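Side-chain contacts in conserved hypothetical protein Ta0289 (Thermoplasma acidophilum DSM 1728, PDB 1PVM), which is of unknown function but pairs two CBS domains, modules that in relatives often bind adenosine nucleotides, with a metal-binding zinc-ribbon-like domain: residues K33-N36 with G42-V45; L160-N165 with K171-S176. One frame throughout, in Å; residues are numbered along the deposited sequence.

Contact 1 (K33-N36 with G42-V45); sequences KIMN and GLVV
L43 reaches from its strand toward helix 28-38 and spreads its two methyls between neighbouring helical side chains, CD1 to M35 and CD2 to I34. The side chains meet through carbon atoms alone, and the helix packs here on the sheet of the first CBS domain.

M35 can be followed outward from the helix. The bond from CA to CB runs across the line to the strand, and the chain gains the strand only further along. The first torsion sets CG opposite the carbonyl carbon and next to the backbone N (chi1 -65°), and the methylene chain then runs on extended (chi2 -174°). M35 CG is the first atom to touch, 4.0 Å from CD1 of L43, and it also lies against the branch carbon of that leucine. SD carries the chain past the isobutyl group to the terminal methyl. There M35 CE packs on two things at once, the backbone N of G42 at 3.8 Å and CG of L43 at 4.1 Å. L43 is thus touched at its branch by both CG and CE of one methionine. With an alanine here, CG, SD and CE would be gone, L43 CD1 and CG would probably be left without their methionine partner, and a gap would be likely to open over the backbone N of G42.

I34, one residue earlier, uses its short branch. I34 CG2 stands anti to the backbone N and meets CD2 of L43 at 4.1 Å.

The same side chains extend the packing across the sheet: I34 and L43 both rest on V22 of strand 21-23, and M35 touches L56 of strand 52-57. Helix 28-38 is the crossover of the beta-alpha-beta unit formed with strands 21-23 and 42-46, and through I34 and M35 it packs over all three strands of the sheet.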
ATOM      1  N   LYS B  33      -8.830  -1.198 -10.504  1.00  9.49           N
ATOM      2  CA  LYS B  33      -8.452  -1.612 -11.856  1.00 11.71           C
ATOM      3  C   LYS B  33      -7.617  -0.493 -12.474  1.00 11.54           C
ATOM      4  O   LYS B  33      -6.622  -0.740 -13.158  1.00 10.99           O
ATOM      5  CB  LYS B  33      -9.682  -1.833 -12.744  1.00 15.69           C
ATOM      6  CG  LYS B  33     -10.545  -3.015 -12.384  1.00 21.41           C
ATOM      7  CD  LYS B  33     -11.577  -3.275 -13.487  1.00 25.56           C
ATOM      8  CE  LYS B  33     -12.422  -2.039 -13.774  1.00 28.97           C
ATOM      9  NZ  LYS B  33     -13.411  -2.249 -14.874  1.00 29.83           N
ATOM     10  N   ILE B  34      -8.046   0.743 -12.242  1.00 10.29           N
ATOM     11  CA  ILE B  34      -7.341   1.907 -12.764  1.00 10.02           C
ATOM     12  C   ILE B  34      -5.961   2.011 -12.118  1.00 10.18           C
ATOM     13  O   ILE B  34      -4.971   2.302 -12.786  1.00 11.11           O
ATOM     14  CB  ILE B  34      -8.146   3.199 -12.495  1.00 10.66           C
ATOM     15  CG1 ILE B  34      -9.464   3.156 -13.276  1.00 12.18           C
ATOM     16  CG2 ILE B  34      -7.331   4.427 -12.891  1.00 11.02           C
ATOM     17  CD1 ILE B  34     -10.373   4.331 -13.005  1.00 13.99           C
ATOM     18  N   MET B  35      -5.893   1.768 -10.814  1.00  9.69           N
ATOM     19  CA  MET B  35      -4.618   1.832 -10.113  1.00 10.16           C
ATOM     20  C   MET B  35      -3.635   0.780 -10.631  1.00 10.39           C
ATOM     21  O   MET B  35      -2.483   1.093 -10.923  1.00 10.29           O
ATOM     22  CB  MET B  35      -4.813   1.622  -8.609  1.00 12.51           C
ATOM     23  CG  MET B  35      -5.605   2.700  -7.889  1.00 14.58           C
ATOM     24  SD  MET B  35      -5.587   2.382  -6.097  1.00 19.50           S
ATOM     25  CE  MET B  35      -5.729   4.026  -5.457  1.00 20.24           C
ATOM     26  N   ASN B  36      -4.093  -0.467 -10.749  1.00 10.09           N
ATOM     27  CA  ASN B  36      -3.223  -1.547 -11.214  1.00 11.62           C
ATOM     28  C   ASN B  36      -2.762  -1.364 -12.650  1.00 12.44           C
ATOM     29  O   ASN B  36      -1.602  -1.604 -12.977  1.00 14.52           O
ATOM     30  CB  ASN B  36      -3.920  -2.910 -11.069  1.00 11.22           C
ATOM     31  CG  ASN B  36      -4.079  -3.335  -9.615  1.00 11.93           C
ATOM     32  OD1 ASN B  36      -3.322  -2.900  -8.748  1.00 14.05           O
ATOM     33  ND2 ASN B  36      -5.052  -4.200  -9.346  1.00 11.12           N
ATOM     34  N   GLY B  42      -2.824   6.412  -6.218  1.00  8.13           N
ATOM     35  CA  GLY B  42      -3.467   7.557  -5.612  1.00  7.81           C
ATOM     36  C   GLY B  42      -4.355   8.186  -6.660  1.00  7.73           C
ATOM     37  O   GLY B  42      -3.870   8.598  -7.710  1.00  9.36           O
ATOM     38  N   LEU B  43      -5.655   8.249  -6.393  1.00  7.15           N
ATOM     39  CA  LEU B  43      -6.595   8.843  -7.343  1.00  7.46           C
ATOM     40  C   LEU B  43      -7.373   9.962  -6.672  1.00  7.74           C
ATOM     41  O   LEU B  43      -7.734   9.864  -5.494  1.00  7.76           O
ATOM     42  CB  LEU B  43      -7.600   7.798  -7.849  1.00  7.95           C
ATOM     43  CG  LEU B  43      -7.089   6.474  -8.442  1.00  8.84           C
ATOM     44  CD1 LEU B  43      -8.276   5.562  -8.748  1.00  9.09           C
ATOM     45  CD2 LEU B  43      -6.280   6.735  -9.700  1.00 10.70           C
ATOM     46  N   VAL B  44      -7.620  11.033  -7.416  1.00  6.91           N
ATOM     47  CA  VAL B  44      -8.406  12.140  -6.887  1.00  7.26           C
ATOM     48  C   VAL B  44      -9.860  11.739  -7.118  1.00  7.24           C
ATOM     49  O   VAL B  44     -10.201  11.184  -8.167  1.00  7.64           O
ATOM     50  CB  VAL B  44      -8.097  13.462  -7.633  1.00  7.79           C
ATOM     51  CG1 VAL B  44      -9.064  14.562  -7.188  1.00  8.39           C
ATOM     52  CG2 VAL B  44      -6.659  13.877  -7.364  1.00  8.75           C
ATOM     53  N   VAL B  45     -10.710  11.997  -6.130  1.00  7.09           N
ATOM     54  CA  VAL B  45     -12.121  11.645  -6.250  1.00  7.14           C
ATOM     55  C   VAL B  45     -13.006  12.888  -6.310  1.00  8.09           C
ATOM     56  O   VAL B  45     -12.853  13.807  -5.504  1.00  8.67           O
ATOM     57  CB  VAL B  45     -12.585  10.777  -5.066  1.00  6.53           C
ATOM     58  CG1 VAL B  45     -13.985  10.256  -5.339  1.00  7.53           C
ATOM     59  CG2 VAL B  45     -11.610   9.632  -4.835  1.00  5.62           C
TER

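Contact 2 (L160-N165 with K171-S176); sequences LEPVYN and KVFRCS. With HG (mercury (II) ion), chain D.
The backbone O of E161 takes the N-H of R174 at 2.8 Å and also receives a CA-H...O contact from F173 CA at 3.2 Å. It belongs to the antiparallel beta hairpin of the zinc-ribbon-like domain, in which residues 160-164 and 171-175 have N-to-C directions 144° apart. E161 N returns an almost straight bond to R174 O, and K171 N bonds to V163 O at 2.8 Å nearer the turn.

On the face carrying L160, P162, F173 and C175, P162 crosses the F173 ring obliquely, its CA making an off-centre CH-pi contact and P162 CG lying only 3.3 Å from F173 CE2. R64 adds a cation-pi contact to this ring, joining the hairpin to the first CBS domain.

On the other face V163 covers one face of the guanidinium of R174, with V163 CG2 3.5 Å above the plane and over its centre. A bend at chi3 (-54°) folds the arginine back across the valine, while its NE forms a salt bridge with E183.

C175 completes a four-cysteine site with C152, C155 and C180, which binds Fe(2+) in another crystal of this protein; here C175 SG holds mercury at 2.6 Å.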
ATOM      1  N   LEU B 160     -15.296  10.914  11.553  1.00 12.47           N
ATOM      2  CA  LEU B 160     -15.918   9.625  11.270  1.00 11.98           C
ATOM      3  C   LEU B 160     -15.138   8.532  11.991  1.00 12.86           C
ATOM      4  O   LEU B 160     -13.966   8.304  11.699  1.00 14.28           O
ATOM      5  CB  LEU B 160     -15.928   9.359   9.764  1.00 11.24           C
ATOM      6  CG  LEU B 160     -16.803  10.305   8.935  1.00  9.93           C
ATOM      7  CD1 LEU B 160     -16.650   9.984   7.462  1.00 11.45           C
ATOM      8  CD2 LEU B 160     -18.258  10.167   9.361  1.00 10.88           C
ATOM      9  N   GLU B 161     -15.794   7.865  12.939  1.00 12.51           N
ATOM     10  CA  GLU B 161     -15.169   6.807  13.728  1.00 13.08           C
ATOM     11  C   GLU B 161     -15.778   5.453  13.381  1.00 11.10           C
ATOM     12  O   GLU B 161     -16.972   5.352  13.116  1.00 10.71           O
ATOM     13  CB  GLU B 161     -15.370   7.076  15.223  1.00 16.85           C
ATOM     14  CG  GLU B 161     -14.829   8.414  15.728  1.00 24.72           C
ATOM     15  CD  GLU B 161     -13.310   8.446  15.844  1.00 31.60           C
ATOM     16  OE1 GLU B 161     -12.773   9.472  16.318  1.00 34.85           O
ATOM     17  OE2 GLU B 161     -12.652   7.451  15.462  1.00 35.67           O
ATOM     18  N   PRO B 162     -14.960   4.391  13.396  1.00 10.94           N
ATOM     19  CA  PRO B 162     -15.394   3.022  13.085  1.00 11.47           C
ATOM     20  C   PRO B 162     -16.329   2.428  14.133  1.00  9.53           C
ATOM     21  O   PRO B 162     -16.109   2.604  15.323  1.00 10.87           O
ATOM     22  CB  PRO B 162     -14.081   2.232  13.042  1.00 11.43           C
ATOM     23  CG  PRO B 162     -13.001   3.277  12.906  1.00 15.49           C
ATOM     24  CD  PRO B 162     -13.518   4.435  13.693  1.00 12.82           C
ATOM     25  N   VAL B 163     -17.366   1.730  13.683  1.00  9.40           N
ATOM     26  CA  VAL B 163     -18.292   1.046  14.587  1.00  9.38           C
ATOM     27  C   VAL B 163     -18.204  -0.427  14.180  1.00  9.55           C
ATOM     28  O   VAL B 163     -18.605  -0.799  13.074  1.00  9.54           O
ATOM     29  CB  VAL B 163     -19.747   1.526  14.427  1.00  9.45           C
ATOM     30  CG1 VAL B 163     -20.656   0.698  15.326  1.00  8.98           C
ATOM     31  CG2 VAL B 163     -19.854   3.008  14.782  1.00  9.66           C
ATOM     32  N   TYR B 164     -17.671  -1.254  15.077  1.00 10.30           N
ATOM     33  CA  TYR B 164     -17.475  -2.677  14.809  1.00 10.49           C
ATOM     34  C   TYR B 164     -18.550  -3.593  15.370  1.00 11.80           C
ATOM     35  O   TYR B 164     -19.241  -3.238  16.327  1.00 11.34           O
ATOM     36  CB  TYR B 164     -16.139  -3.136  15.393  1.00 11.51           C
ATOM     37  CG  TYR B 164     -14.933  -2.335  14.962  1.00 11.64           C
ATOM     38  CD1 TYR B 164     -14.486  -1.246  15.713  1.00 11.73           C
ATOM     39  CD2 TYR B 164     -14.222  -2.683  13.817  1.00 12.27           C
ATOM     40  CE1 TYR B 164     -13.355  -0.526  15.336  1.00 11.22           C
ATOM     41  CE2 TYR B 164     -13.094  -1.972  13.430  1.00 12.00           C
ATOM     42  CZ  TYR B 164     -12.664  -0.897  14.191  1.00 12.23           C
ATOM     43  OH  TYR B 164     -11.538  -0.206  13.807  1.00 12.89           O
ATOM     44  N   ASN B 165     -18.683  -4.776  14.767  1.00 11.63           N
ATOM     45  CA  ASN B 165     -19.631  -5.775  15.252  1.00 11.82           C
ATOM     46  C   ASN B 165     -18.815  -6.927  15.849  1.00 12.42           C
ATOM     47  O   ASN B 165     -17.593  -6.819  15.957  1.00 12.10           O
ATOM     48  CB  ASN B 165     -20.575  -6.257  14.140  1.00 11.19           C
ATOM     49  CG  ASN B 165     -19.866  -6.984  13.012  1.00 12.49           C
ATOM     50  OD1 ASN B 165     -20.473  -7.248  11.966  1.00 17.32           O
ATOM     51  ND2 ASN B 165     -18.597  -7.324  13.211  1.00 10.77           N
ATOM     52  N   LYS B 171     -19.111  -1.947  10.570  1.00 13.34           N
ATOM     53  CA  LYS B 171     -20.488  -1.859  10.102  1.00 14.60           C
ATOM     54  C   LYS B 171     -20.730  -0.533   9.400  1.00 12.94           C
ATOM     55  O   LYS B 171     -21.312  -0.484   8.319  1.00 13.24           O
ATOM     56  CB  LYS B 171     -21.462  -2.017  11.272  1.00 17.17           C
ATOM     57  CG  LYS B 171     -22.104  -3.387  11.338  1.00 21.55           C
ATOM     58  CD  LYS B 171     -22.822  -3.684  10.034  1.00 23.06           C
ATOM     59  CE  LYS B 171     -23.528  -5.013  10.072  1.00 24.24           C
ATOM     60  NZ  LYS B 171     -24.044  -5.363   8.733  1.00 25.63           N
ATOM     61  N   VAL B 172     -20.280   0.542  10.035  1.00 12.28           N
ATOM     62  CA  VAL B 172     -20.413   1.885   9.487  1.00 11.34           C
ATOM     63  C   VAL B 172     -19.347   2.738  10.144  1.00 11.05           C
ATOM     64  O   VAL B 172     -18.670   2.297  11.074  1.00 10.10           O
ATOM     65  CB  VAL B 172     -21.783   2.559   9.851  1.00 11.90           C
ATOM     66  CG1 VAL B 172     -22.953   1.729   9.353  1.00 11.26           C
ATOM     67  CG2 VAL B 172     -21.876   2.770  11.357  1.00 13.01           C
ATOM     68  N   PHE B 173     -19.187   3.950   9.630  1.00 10.81           N
ATOM     69  CA  PHE B 173     -18.291   4.924  10.227  1.00 10.65           C
ATOM     70  C   PHE B 173     -19.330   5.937  10.672  1.00 10.94           C
ATOM     71  O   PHE B 173     -20.190   6.344   9.887  1.00 11.35           O
ATOM     72  CB  PHE B 173     -17.317   5.531   9.213  1.00 10.47           C
ATOM     73  CG  PHE B 173     -16.031   4.761   9.087  1.00 11.68           C
ATOM     74  CD1 PHE B 173     -15.928   3.690   8.203  1.00 11.76           C
ATOM     75  CD2 PHE B 173     -14.941   5.068   9.895  1.00 11.97           C
ATOM     76  CE1 PHE B 173     -14.761   2.931   8.128  1.00 10.52           C
ATOM     77  CE2 PHE B 173     -13.768   4.310   9.826  1.00 11.94           C
ATOM     78  CZ  PHE B 173     -13.685   3.239   8.939  1.00 10.32           C
ATOM     79  N   ARG B 174     -19.269   6.311  11.941  1.00 10.71           N
ATOM     80  CA  ARG B 174     -20.238   7.232  12.520  1.00 11.62           C
ATOM     81  C   ARG B 174     -19.616   8.561  12.907  1.00 10.04           C
ATOM     82  O   ARG B 174     -18.529   8.604  13.472  1.00 10.28           O
ATOM     83  CB  ARG B 174     -20.860   6.568  13.751  1.00 12.32           C
ATOM     84  CG  ARG B 174     -21.843   7.414  14.538  1.00 15.77           C
ATOM     85  CD  ARG B 174     -22.320   6.623  15.755  1.00 21.03           C
ATOM     86  NE  ARG B 174     -22.861   5.327  15.347  1.00 27.52           N
ATOM     87  CZ  ARG B 174     -22.891   4.240  16.116  1.00 29.33           C
ATOM     88  NH1 ARG B 174     -22.405   4.278  17.353  1.00 27.91           N
ATOM     89  NH2 ARG B 174     -23.402   3.109  15.641  1.00 27.67           N
ATOM     90  N   CYS B 175     -20.313   9.647  12.603  1.00 10.58           N
ATOM     91  CA  CYS B 175     -19.819  10.972  12.947  1.00 10.93           C
ATOM     92  C   CYS B 175     -19.769  11.156  14.465  1.00 13.22           C
ATOM     93  O   CYS B 175     -20.703  10.780  15.181  1.00 13.86           O
ATOM     94  CB  CYS B 175     -20.719  12.037  12.336  1.00 11.48           C
ATOM     95  SG  CYS B 175     -20.223  13.702  12.801  1.00 12.28           S
ATOM     96  N   SER B 176     -18.681  11.747  14.950  1.00 13.42           N
ATOM     97  CA  SER B 176     -18.508  11.975  16.380  1.00 15.95           C
ATOM     98  C   SER B 176     -19.144  13.284  16.849  1.00 16.78           C
ATOM     99  O   SER B 176     -19.126  13.591  18.040  1.00 18.54           O
ATOM    100  CB  SER B 176     -17.023  11.989  16.730  1.00 14.83           C
ATOM    101  OG  SER B 176     -16.394  13.112  16.138  1.00 17.95           O
TER
HETATM  102 HG    HG D 602     -21.622  14.912  11.024  1.00 24.85          HG

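Overall arrangement
From the N terminus, the chain first forms strand 21-23, and contact 1 then closes the short connection between helix 28-38 and strand 42-46 within the first CBS domain. The chain passes through the second CBS repeat and helix 133-145 before contact 2 closes the hairpin of the C-terminal metal-binding domain. The two closures follow in series, neither nesting nor crossing, and their centres lie 25 Å apart, with about 13 Å between nearest atoms. Contact 1 seats a helix on a sheet in a largely buried contact, whereas contact 2 pairs two strands in a partly buried ribbon. The first belongs to a beta-alpha-beta crossover, the second to a direct turn between adjacent antiparallel strands.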